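Local coordinates for response regulator aspartate phosphatase I (Bacillus subtilis subsp. subtilis, PDB 4I1A), which dephosphorylates the sporulation phosphotransferase Spo0F and activates ICEBs1 gene expression, excision and transfer by inactivating the repressor ImmR, at residues G110-E113 and F114-E118; D138-E141 and K142-F146; L269-V272 and E273-Q277; E300-A303 and K304-L308. All coordinates share one frame; numbering follows the deposited sequence.

Contact 1 (G110-E113 and F114-E118); sequences GMYE and FRRKE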
loop_
_atom_site.group_PDB
_atom_site.type_symbol
_atom_site.label_atom_id
_atom_site.label_comp_id
_atom_site.label_asym_id
_atom_site.label_seq_id
_atom_site.Cartn_x
_atom_site.Cartn_y
_atom_site.Cartn_z
ATOM N N GLY A 110 7.303 7.351 22.473
ATOM C CA GLY A 110 6.897 6.297 21.560
ATOM C C GLY A 110 6.973 6.737 20.111
ATOM O O GLY A 110 7.503 6.022 19.260
ATOM N N MET A 111 6.432 7.918 19.833
ATOM C CA MET A 111 6.512 8.519 18.513
ATOM C C MET A 111 7.966 8.772 18.158
ATOM O O MET A 111 8.366 8.684 16.997
ATOM C CB MET A 111 5.799 9.857 18.520
ATOM C CG MET A 111 4.298 9.788 18.550
ATOM S SD MET A 111 3.720 11.487 18.708
ATOM C CE MET A 111 2.010 11.327 18.224
ATOM N N TYR A 112 8.738 9.118 19.182
ATOM C CA TYR A 112 10.162 9.375 19.057
ATOM C C TYR A 112 10.890 8.123 18.586
ATOM O O TYR A 112 11.605 8.153 17.583
ATOM C CB TYR A 112 10.700 9.842 20.412
ATOM C CG TYR A 112 12.199 9.836 20.570
ATOM C CD1 TYR A 112 12.992 10.735 19.871
ATOM C CD2 TYR A 112 12.820 8.963 21.455
ATOM C CE1 TYR A 112 14.365 10.749 20.030
ATOM C CE2 TYR A 112 14.194 8.968 21.622
ATOM C CZ TYR A 112 14.962 9.864 20.907
ATOM O OH TYR A 112 16.332 9.883 21.062
ATOM N N GLU A 113 10.691 7.020 19.302
ATOM C CA GLU A 113 11.350 5.766 18.951
ATOM C C GLU A 113 10.865 5.210 17.616
ATOM O O GLU A 113 11.598 4.499 16.929
ATOM C CB GLU A 113 11.163 4.719 20.054
ATOM C CG GLU A 113 11.774 5.100 21.390
ATOM C CD GLU A 113 13.284 4.949 21.425
ATOM O OE1 GLU A 113 13.789 4.343 22.392
ATOM O OE2 GLU A 113 13.967 5.442 20.503
ATOM N N PHE A 114 9.626 5.526 17.255
ATOM C CA PHE A 114 9.101 5.076 15.979
ATOM C C PHE A 114 9.833 5.799 14.850
ATOM O O PHE A 114 10.118 5.213 13.804
ATOM C CB PHE A 114 7.590 5.303 15.887
ATOM C CG PHE A 114 6.991 4.812 14.601
ATOM C CD1 PHE A 114 6.881 3.451 14.344
ATOM C CD2 PHE A 114 6.560 5.705 13.635
ATOM C CE1 PHE A 114 6.342 2.988 13.150
ATOM C CE2 PHE A 114 6.019 5.251 12.436
ATOM C CZ PHE A 114 5.908 3.887 12.196
ATOM N N ARG A 115 10.141 7.073 15.083
ATOM C CA ARG A 115 10.888 7.885 14.130
ATOM C C ARG A 115 12.240 7.255 13.805
ATOM O O ARG A 115 12.603 7.108 12.637
ATOM C CB ARG A 115 11.075 9.307 14.669
ATOM C CG ARG A 115 11.938 10.196 13.790
ATOM C CD ARG A 115 11.304 10.413 12.424
ATOM N NE ARG A 115 12.242 11.023 11.489
ATOM C CZ ARG A 115 13.012 10.337 10.650
ATOM N NH1 ARG A 115 12.949 9.011 10.621
ATOM N NH2 ARG A 115 13.842 10.976 9.835
ATOM N N ARG A 116 12.978 6.866 14.840
ATOM C CA ARG A 116 14.255 6.190 14.643
ATOM C C ARG A 116 14.051 4.702 14.381
ATOM O O ARG A 116 15.012 3.935 14.322
ATOM C CB ARG A 116 15.174 6.405 15.844
ATOM C CG ARG A 116 14.476 6.969 17.074
ATOM C CD ARG A 116 15.485 7.415 18.127
ATOM N NE ARG A 116 16.322 6.312 18.595
ATOM C CZ ARG A 116 17.380 6.457 19.389
ATOM N NH1 ARG A 116 17.740 7.665 19.808
ATOM N NH2 ARG A 116 18.084 5.397 19.762
ATOM N N LYS A 117 12.787 4.310 14.235
ATOM C CA LYS A 117 12.403 2.945 13.863
ATOM C C LYS A 117 12.845 1.873 14.856
ATOM O O LYS A 117 13.029 0.709 14.492
ATOM C CB LYS A 117 12.866 2.612 12.439
ATOM C CG LYS A 117 12.140 3.417 11.368
ATOM C CD LYS A 117 10.660 3.061 11.331
ATOM C CE LYS A 117 9.850 4.117 10.596
ATOM N NZ LYS A 117 9.925 5.442 11.275
ATOM N N GLU A 118 13.013 2.273 16.111
ATOM C CA GLU A 118 13.153 1.308 17.193
ATOM C C GLU A 118 11.752 0.849 17.604
ATOM O O GLU A 118 11.159 1.380 18.544
ATOM C CB GLU A 118 13.905 1.925 18.373
ATOM C CG GLU A 118 15.351 2.272 18.058
ATOM C CD GLU A 118 16.159 1.061 17.629
ATOM O OE1 GLU A 118 16.633 1.040 16.472
ATOM O OE2 GLU A 118 16.325 0.134 18.451
#
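Arg116 reaches back over Tyr112 and Glu113, the residues one turn and three positions before it. Its chain starts from a strained first torsion, CG almost eclipsing the backbone N (chi1 13°). CB keeps 4.2 Å from Glu113 O, its nearest atom across the contact, while CG comes to 3.1 Å from Tyr112 O. CD then makes a CH-pi contact over one face of the Tyr112 ring, 4.0 Å from its centroid and displaced toward the rim, with Glu113 OE2 on another flank. A bend at chi3, about the CG-CD bond, turns NE aside. NE stops 3.2 Å from Glu113 OE2, a salt bridge of charges alone, because the oxygen stands over a face of the guanidinium and no N-H points at it. At the tip, Arg116 NH1 lies 2.9 Å from Tyr112 OH and donates a weak, bent hydrogen bond. Glu113 also leans on Ser121 and Ala122 of helix 119-129. Underneath, Glu118 N donates to Glu113 O at 2.8 Å, and Lys117 N gives a weak bond to Phe114 O. With Lys117 at positive phi, this is a Schellman motif, ending helix 102-115 just before Glu118 takes the N-cap of the next helix.

Contact 2 (D138-E141 and K142-F146); sequences DEIE and KAEFF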
loop_
_atom_site.group_PDB
_atom_site.type_symbol
_atom_site.label_atom_id
_atom_site.label_comp_id
_atom_site.label_asym_id
_atom_site.label_seq_id
_atom_site.Cartn_x
_atom_site.Cartn_y
_atom_site.Cartn_z
ATOM N N ASP A 138 -9.754 14.739 27.007
ATOM C CA ASP A 138 -10.509 14.760 25.762
ATOM C C ASP A 138 -10.563 13.388 25.099
ATOM O O ASP A 138 -9.621 12.600 25.183
ATOM C CB ASP A 138 -9.911 15.785 24.794
ATOM C CG ASP A 138 -10.920 16.283 23.775
ATOM O OD1 ASP A 138 -11.941 15.595 23.559
ATOM O OD2 ASP A 138 -10.693 17.364 23.188
ATOM N N GLU A 139 -11.680 13.121 24.433
ATOM C CA GLU A 139 -11.878 11.870 23.726
ATOM C C GLU A 139 -10.919 11.789 22.541
ATOM O O GLU A 139 -10.584 10.695 22.069
ATOM C CB GLU A 139 -13.323 11.784 23.231
ATOM C CG GLU A 139 -13.979 10.421 23.402
ATOM C CD GLU A 139 -15.384 10.374 22.822
ATOM O OE1 GLU A 139 -15.965 9.269 22.747
ATOM O OE2 GLU A 139 -15.907 11.441 22.437
ATOM N N ILE A 140 -10.473 12.948 22.067
ATOM C CA ILE A 140 -9.664 12.996 20.856
ATOM C C ILE A 140 -8.152 12.978 21.086
ATOM O O ILE A 140 -7.394 12.789 20.136
ATOM C CB ILE A 140 -10.052 14.177 19.939
ATOM C CG1 ILE A 140 -9.716 15.513 20.605
ATOM C CG2 ILE A 140 -11.522 14.089 19.561
ATOM C CD1 ILE A 140 -8.512 16.215 19.996
ATOM N N GLU A 141 -7.708 13.181 22.325
ATOM C CA GLU A 141 -6.300 12.946 22.634
ATOM C C GLU A 141 -6.070 11.442 22.798
ATOM O O GLU A 141 -4.988 10.937 22.514
ATOM C CB GLU A 141 -5.834 13.726 23.870
ATOM C CG GLU A 141 -4.872 14.889 23.561
ATOM C CD GLU A 141 -3.550 14.447 22.916
ATOM O OE1 GLU A 141 -2.926 15.270 22.205
ATOM O OE2 GLU A 141 -3.124 13.287 23.124
ATOM N N LYS A 142 -7.106 10.738 23.253
ATOM C CA LYS A 142 -7.124 9.279 23.253
ATOM C C LYS A 142 -7.105 8.763 21.823
ATOM O O LYS A 142 -6.352 7.842 21.484
ATOM C CB LYS A 142 -8.394 8.763 23.925
ATOM C CG LYS A 142 -8.308 8.598 25.425
ATOM C CD LYS A 142 -9.611 8.034 25.995
ATOM C CE LYS A 142 -10.683 9.111 26.146
ATOM N NZ LYS A 142 -11.905 8.596 26.827
ATOM N N ALA A 143 -7.962 9.350 20.991
ATOM C CA ALA A 143 -8.073 8.935 19.602
ATOM C C ALA A 143 -6.731 9.135 18.909
ATOM O O ALA A 143 -6.264 8.253 18.200
ATOM C CB ALA A 143 -9.184 9.703 18.887
ATOM N N GLU A 144 -6.105 10.286 19.140
ATOM C CA GLU A 144 -4.781 10.561 18.600
ATOM C C GLU A 144 -3.790 9.487 19.048
ATOM O O GLU A 144 -2.971 9.025 18.257
ATOM C CB GLU A 144 -4.308 11.965 19.001
ATOM C CG GLU A 144 -4.954 13.095 18.191
ATOM C CD GLU A 144 -4.898 14.455 18.895
ATOM O OE1 GLU A 144 -4.628 14.493 20.113
ATOM O OE2 GLU A 144 -5.131 15.487 18.227
ATOM N N PHE A 145 -3.897 9.075 20.308
ATOM C CA PHE A 145 -3.039 8.031 20.862
ATOM C C PHE A 145 -3.266 6.666 20.214
ATOM O O PHE A 145 -2.314 5.985 19.827
ATOM C CB PHE A 145 -3.245 7.916 22.377
ATOM C CG PHE A 145 -2.539 6.742 22.987
ATOM C CD1 PHE A 145 -1.157 6.743 23.116
ATOM C CD2 PHE A 145 -3.249 5.628 23.414
ATOM C CE1 PHE A 145 -0.491 5.658 23.665
ATOM C CE2 PHE A 145 -2.593 4.537 23.965
ATOM C CZ PHE A 145 -1.209 4.554 24.094
ATOM N N PHE A 146 -4.528 6.262 20.114
ATOM C CA PHE A 146 -4.878 4.995 19.478
ATOM C C PHE A 146 -4.406 4.923 18.025
ATOM O O PHE A 146 -3.934 3.876 17.565
ATOM C CB PHE A 146 -6.388 4.748 19.551
ATOM C CG PHE A 146 -6.904 4.520 20.948
ATOM C CD1 PHE A 146 -6.108 3.905 21.906
ATOM C CD2 PHE A 146 -8.181 4.926 21.304
ATOM C CE1 PHE A 146 -6.579 3.698 23.204
ATOM C CE2 PHE A 146 -8.661 4.723 22.595
ATOM C CZ PHE A 146 -7.858 4.108 23.547
#
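Ala143, Glu144 and Phe145 give their N-H groups to the carbonyls of Glu139, Ile140 and Glu141, each four residues back, in the opening turns of helix 139-155. The bond from Glu144 N to Ile140 O is 3.0 Å long. Glu144 is the busy side chain. Its CG lies anti to the carbonyl carbon (chi1 -77°), which lays the chain back over the preceding turn, Glu144 CG 3.1 Å from Ile140 O. The Glu144 and Ile140 side chains lie side by side, pointing the same way, with Glu144 OE2 3.9 Å from Ile140 CD1. Glu144 OE1 meets Glu141 OE1 at 2.8 Å, the two carboxylates turned 71° apart. So close a pair of like charges would tend to raise the proton affinity of one of them, while the nearby amino end of the helix probably offsets part of the repulsion. Glu141 OE2 has a weak hydrogen bond to Tyr103 OH. An alanine in place of Glu144 would probably strip Ile140 CD1 of the chain lying beside it and open a gap over Ile140 O. On the other flank, Lys142 CE passes 3.8 Å from Asp138 O. Asp138 itself is the N-cap: its OD1 accepts from Ile140 N at 3.4 Å, a weak N-cap bond at the start of helix 139-155.

Contact 3 (L269-V272 and E273-Q277); sequences LTYV and EAKQQ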
loop_
_atom_site.group_PDB
_atom_site.type_symbol
_atom_site.label_atom_id
_atom_site.label_comp_id
_atom_site.label_asym_id
_atom_site.label_seq_id
_atom_site.Cartn_x
_atom_site.Cartn_y
_atom_site.Cartn_z
ATOM N N LEU A 269 -1.953 1.272 -13.203
ATOM C CA LEU A 269 -2.738 1.507 -14.407
ATOM C C LEU A 269 -2.174 0.704 -15.580
ATOM O O LEU A 269 -2.920 0.031 -16.297
ATOM C CB LEU A 269 -2.753 3.003 -14.730
ATOM C CG LEU A 269 -3.728 3.538 -15.781
ATOM C CD1 LEU A 269 -5.124 2.964 -15.603
ATOM C CD2 LEU A 269 -3.776 5.054 -15.707
ATOM N N THR A 270 -0.857 0.761 -15.760
ATOM C CA THR A 270 -0.198 0.037 -16.839
ATOM C C THR A 270 -0.492 -1.448 -16.726
ATOM O O THR A 270 -0.865 -2.113 -17.704
ATOM C CB THR A 270 1.341 0.209 -16.788
ATOM O OG1 THR A 270 1.682 1.599 -16.852
ATOM C CG2 THR A 270 2.006 -0.535 -17.941
ATOM N N TYR A 271 -0.306 -1.971 -15.522
ATOM C CA TYR A 271 -0.483 -3.395 -15.293
ATOM C C TYR A 271 -1.933 -3.827 -15.547
ATOM O O TYR A 271 -2.179 -4.823 -16.235
ATOM C CB TYR A 271 -0.041 -3.755 -13.875
ATOM C CG TYR A 271 0.310 -5.207 -13.706
ATOM C CD1 TYR A 271 0.270 -6.087 -14.788
ATOM C CD2 TYR A 271 0.680 -5.704 -12.466
ATOM C CE1 TYR A 271 0.591 -7.424 -14.627
ATOM C CE2 TYR A 271 1.003 -7.025 -12.296
ATOM C CZ TYR A 271 0.958 -7.883 -13.375
ATOM O OH TYR A 271 1.279 -9.200 -13.181
ATOM N N VAL A 272 -2.879 -3.067 -14.997
ATOM C CA VAL A 272 -4.301 -3.339 -15.185
ATOM C C VAL A 272 -4.683 -3.441 -16.669
ATOM O O VAL A 272 -5.417 -4.349 -17.076
ATOM C CB VAL A 272 -5.170 -2.282 -14.456
ATOM C CG1 VAL A 272 -6.574 -2.216 -15.034
ATOM C CG2 VAL A 272 -5.210 -2.580 -12.974
ATOM N N GLU A 273 -4.169 -2.523 -17.475
ATOM C CA GLU A 273 -4.492 -2.501 -18.900
ATOM C C GLU A 273 -3.849 -3.666 -19.647
ATOM O O GLU A 273 -4.434 -4.221 -20.580
ATOM C CB GLU A 273 -4.074 -1.166 -19.522
ATOM C CG GLU A 273 -4.916 0.025 -19.059
ATOM C CD GLU A 273 -6.369 -0.091 -19.494
ATOM O OE1 GLU A 273 -6.612 -0.606 -20.603
ATOM O OE2 GLU A 273 -7.276 0.326 -18.737
ATOM N N ALA A 274 -2.636 -4.021 -19.236
ATOM C CA ALA A 274 -1.941 -5.178 -19.783
ATOM C C ALA A 274 -2.710 -6.475 -19.494
ATOM O O ALA A 274 -2.823 -7.349 -20.358
ATOM C CB ALA A 274 -0.536 -5.255 -19.214
ATOM N N LYS A 275 -3.240 -6.596 -18.278
ATOM C CA LYS A 275 -4.019 -7.775 -17.905
ATOM C C LYS A 275 -5.300 -7.916 -18.730
ATOM O O LYS A 275 -5.849 -9.009 -18.831
ATOM C CB LYS A 275 -4.374 -7.760 -16.418
ATOM C CG LYS A 275 -3.206 -7.914 -15.458
ATOM C CD LYS A 275 -3.716 -7.807 -14.031
ATOM C CE LYS A 275 -2.616 -7.467 -13.059
ATOM N NZ LYS A 275 -3.119 -7.546 -11.660
ATOM N N GLN A 276 -5.787 -6.823 -19.312
ATOM C CA GLN A 276 -6.951 -6.907 -20.200
ATOM C C GLN A 276 -6.507 -7.059 -21.644
ATOM O O GLN A 276 -7.330 -7.018 -22.558
ATOM C CB GLN A 276 -7.846 -5.674 -20.081
ATOM C CG GLN A 276 -8.351 -5.396 -18.686
ATOM C CD GLN A 276 -9.272 -4.193 -18.646
ATOM O OE1 GLN A 276 -10.452 -4.295 -18.980
ATOM N NE2 GLN A 276 -8.738 -3.046 -18.241
ATOM N N GLN A 277 -5.202 -7.242 -21.832
ATOM C CA GLN A 277 -4.587 -7.309 -23.158
ATOM C C GLN A 277 -4.750 -6.015 -23.952
ATOM O O GLN A 277 -4.646 -6.019 -25.185
ATOM C CB GLN A 277 -5.105 -8.496 -23.974
ATOM C CG GLN A 277 -4.842 -9.861 -23.340
ATOM C CD GLN A 277 -6.041 -10.376 -22.580
ATOM O OE1 GLN A 277 -7.069 -10.707 -23.176
ATOM N NE2 GLN A 277 -5.925 -10.438 -21.256
#
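Lys275 N donates to Tyr271 O at 2.9 Å, and the same two residues meet again through their side chains. Lys275 runs out extended beyond CG and crosses the Tyr271 ring obliquely. Its CE sits squarely over the ring centre, a CH-pi contact 3.4 Å from the centroid. NZ follows as a cation-pi partner, 4.3 Å from the centroid and still over that face, while its charge is paired with Asp235 in a salt bridge. A chi1 of -158° swings the ring to the lysine's side and a chi2 near 0° turns its face to the chain. A serine in place of Tyr271 would probably leave the lysine methylenes without the surface they lie on and Lys275 less firmly aimed at Asp235. Gln276 lies beside Val272, pointing the same way, its NE2 4.0 Å from Val272 CG1. Glu273 folds back so that CG is 3.4 Å from Leu269 O. The helix ends in a Schellman motif with Gln277 at positive phi. Helix 261-275 packs on several flanks: Glu273 OE2 bonds Ser244 of helix 240-257, Leu269 and Thr270 touch Tyr285 of helix 279-295, and Tyr271 and Ala274 rest on Phe312 of helix 299-313.

Contact 4 (E300-A303 and K304-L308); sequences EYSA and KFKIL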
loop_
_atom_site.group_PDB
_atom_site.type_symbol
_atom_site.label_atom_id
_atom_site.label_comp_id
_atom_site.label_asym_id
_atom_site.label_seq_id
_atom_site.Cartn_x
_atom_site.Cartn_y
_atom_site.Cartn_z
ATOM N N GLU A 300 12.927 1.604 -7.133
ATOM C CA GLU A 300 11.971 0.521 -6.905
ATOM C C GLU A 300 10.967 0.364 -8.053
ATOM O O GLU A 300 10.720 -0.749 -8.515
ATOM C CB GLU A 300 11.230 0.702 -5.574
ATOM C CG GLU A 300 9.971 -0.144 -5.436
ATOM C CD GLU A 300 9.002 0.404 -4.396
ATOM O OE1 GLU A 300 7.899 -0.172 -4.231
ATOM O OE2 GLU A 300 9.351 1.410 -3.739
ATOM N N TYR A 301 10.373 1.465 -8.508
ATOM C CA TYR A 301 9.384 1.340 -9.570
ATOM C C TYR A 301 10.057 1.154 -10.926
ATOM O O TYR A 301 9.496 0.542 -11.843
ATOM C CB TYR A 301 8.363 2.481 -9.536
ATOM C CG TYR A 301 7.256 2.143 -8.570
ATOM C CD1 TYR A 301 6.192 1.336 -8.958
ATOM C CD2 TYR A 301 7.315 2.558 -7.248
ATOM C CE1 TYR A 301 5.201 0.988 -8.067
ATOM C CE2 TYR A 301 6.335 2.215 -6.350
ATOM C CZ TYR A 301 5.278 1.434 -6.760
ATOM O OH TYR A 301 4.302 1.105 -5.853
ATOM N N SER A 302 11.287 1.644 -11.022
ATOM C CA SER A 302 12.116 1.404 -12.195
ATOM C C SER A 302 12.307 -0.103 -12.399
ATOM O O SER A 302 12.134 -0.614 -13.497
ATOM C CB SER A 302 13.454 2.125 -12.047
ATOM O OG SER A 302 14.320 1.811 -13.117
ATOM N N ALA A 303 12.626 -0.816 -11.324
ATOM C CA ALA A 303 12.713 -2.272 -11.374
ATOM C C ALA A 303 11.340 -2.900 -11.645
ATOM O O ALA A 303 11.215 -3.874 -12.401
ATOM C CB ALA A 303 13.316 -2.819 -10.082
ATOM N N LYS A 304 10.300 -2.334 -11.050
ATOM C CA LYS A 304 8.973 -2.879 -11.270
ATOM C C LYS A 304 8.481 -2.694 -12.709
ATOM O O LYS A 304 7.908 -3.622 -13.289
ATOM C CB LYS A 304 7.976 -2.334 -10.235
ATOM C CG LYS A 304 8.199 -2.919 -8.834
ATOM C CD LYS A 304 7.414 -2.175 -7.756
ATOM C CE LYS A 304 7.508 -2.935 -6.429
ATOM N NZ LYS A 304 7.051 -2.141 -5.259
ATOM N N PHE A 305 8.699 -1.511 -13.289
ATOM C CA PHE A 305 8.399 -1.319 -14.719
ATOM C C PHE A 305 9.173 -2.297 -15.609
ATOM O O PHE A 305 8.633 -2.809 -16.590
ATOM C CB PHE A 305 8.613 0.131 -15.164
ATOM C CG PHE A 305 7.468 1.036 -14.815
ATOM C CD1 PHE A 305 6.249 0.923 -15.480
ATOM C CD2 PHE A 305 7.585 1.973 -13.794
ATOM C CE1 PHE A 305 5.172 1.747 -15.145
ATOM C CE2 PHE A 305 6.512 2.802 -13.458
ATOM C CZ PHE A 305 5.311 2.692 -14.138
ATOM N N LYS A 306 10.407 -2.615 -15.221
ATOM C CA LYS A 306 11.194 -3.619 -15.948
ATOM C C LYS A 306 10.553 -5.013 -15.965
ATOM O O LYS A 306 10.740 -5.775 -16.921
ATOM C CB LYS A 306 12.642 -3.691 -15.442
ATOM C CG LYS A 306 13.434 -2.392 -15.612
ATOM C CD LYS A 306 13.170 -1.723 -16.974
ATOM C CE LYS A 306 13.412 -0.198 -16.940
ATOM N NZ LYS A 306 12.511 0.531 -15.971
ATOM N N ILE A 307 9.797 -5.344 -14.921
ATOM C CA ILE A 307 9.063 -6.609 -14.893
ATOM C C ILE A 307 7.926 -6.586 -15.918
ATOM O O ILE A 307 7.760 -7.530 -16.697
ATOM C CB ILE A 307 8.473 -6.926 -13.493
ATOM C CG1 ILE A 307 9.594 -7.165 -12.473
ATOM C CG2 ILE A 307 7.537 -8.155 -13.566
ATOM C CD1 ILE A 307 9.077 -7.239 -11.018
ATOM N N LEU A 308 7.158 -5.498 -15.929
ATOM C CA LEU A 308 6.111 -5.325 -16.927
ATOM C C LEU A 308 6.708 -5.358 -18.342
ATOM O O LEU A 308 6.168 -6.002 -19.245
ATOM C CB LEU A 308 5.378 -4.001 -16.697
ATOM C CG LEU A 308 4.572 -3.859 -15.402
ATOM C CD1 LEU A 308 3.686 -2.638 -15.502
ATOM C CD2 LEU A 308 3.740 -5.131 -15.048
#
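Glu300 and Lys304, one turn apart, form a salt bridge. Glu300 CG lies anti to the backbone N (chi1 164°), and the extended chain carries OE1 to Lys304 NZ. The modelled separation of OE1 and NZ, 2.4 Å, is very short, and its exact value is doubtful. The ammonium has a second carboxylate in Asp336 of helix 334-351, so two acids share its charge.

Tyr301 comes next, and Lys304 on its way out passes over one face of this ring. CD makes the CH-pi contact, 4.1 Å from the ring centroid and set toward the rim. NZ is a more distant cation-pi partner, 4.7 Å from the same centroid. The Tyr301 carbonyl takes Phe305 N in a straight bond, O to N 2.6 Å. Phe305 CD2 comes within 3.1 Å of that Tyr301 O, and the ring goes on to meet Phe267 edge-to-face. Both segments fall in the predicted fifth tetratricopeptide repeat, a motif of paired antiparallel helices, and the Phe305-Phe267 contact ties helix 299-313 to helix 261-275.

Ser302 O is gripped twice by Lys306, through N and, at 2.8 Å, through NZ, the two donors arriving from opposite faces of the carbonyl plane. Lys306 manages this by bending at chi2 and chi4, folding its chain back on the preceding turn. Ala303, finally, presents its carbonyl to Ile307 N at 3.2 Å, with Ile307 CG1 lying 3.7 Å from the same Ala303 O, while Ala303 CB touches Tyr327 of helix 318-330.

The four contacts fall into two pairs along this helical repeat protein. Contacts 1 and 2 are neighbours near the start of the modelled chain, centres 19 Å apart and nearest atoms about 5 Å, without touching. Contacts 3 and 4 lie 14 Å apart by centres and do touch: Leu308 CD2 packs on Tyr271 CD1 at 3.6 Å, and Leu308 CD1 meets Thr270 CG2 at the same distance, joining helix 299-313 to helix 261-275. The two pairs are far apart; the centres of contacts 2 and 3 are 42 Å apart, on opposite sides of the chain's centre. The apo model begins at residue 101, so the N-terminal three-helix bundle is probably not part of it.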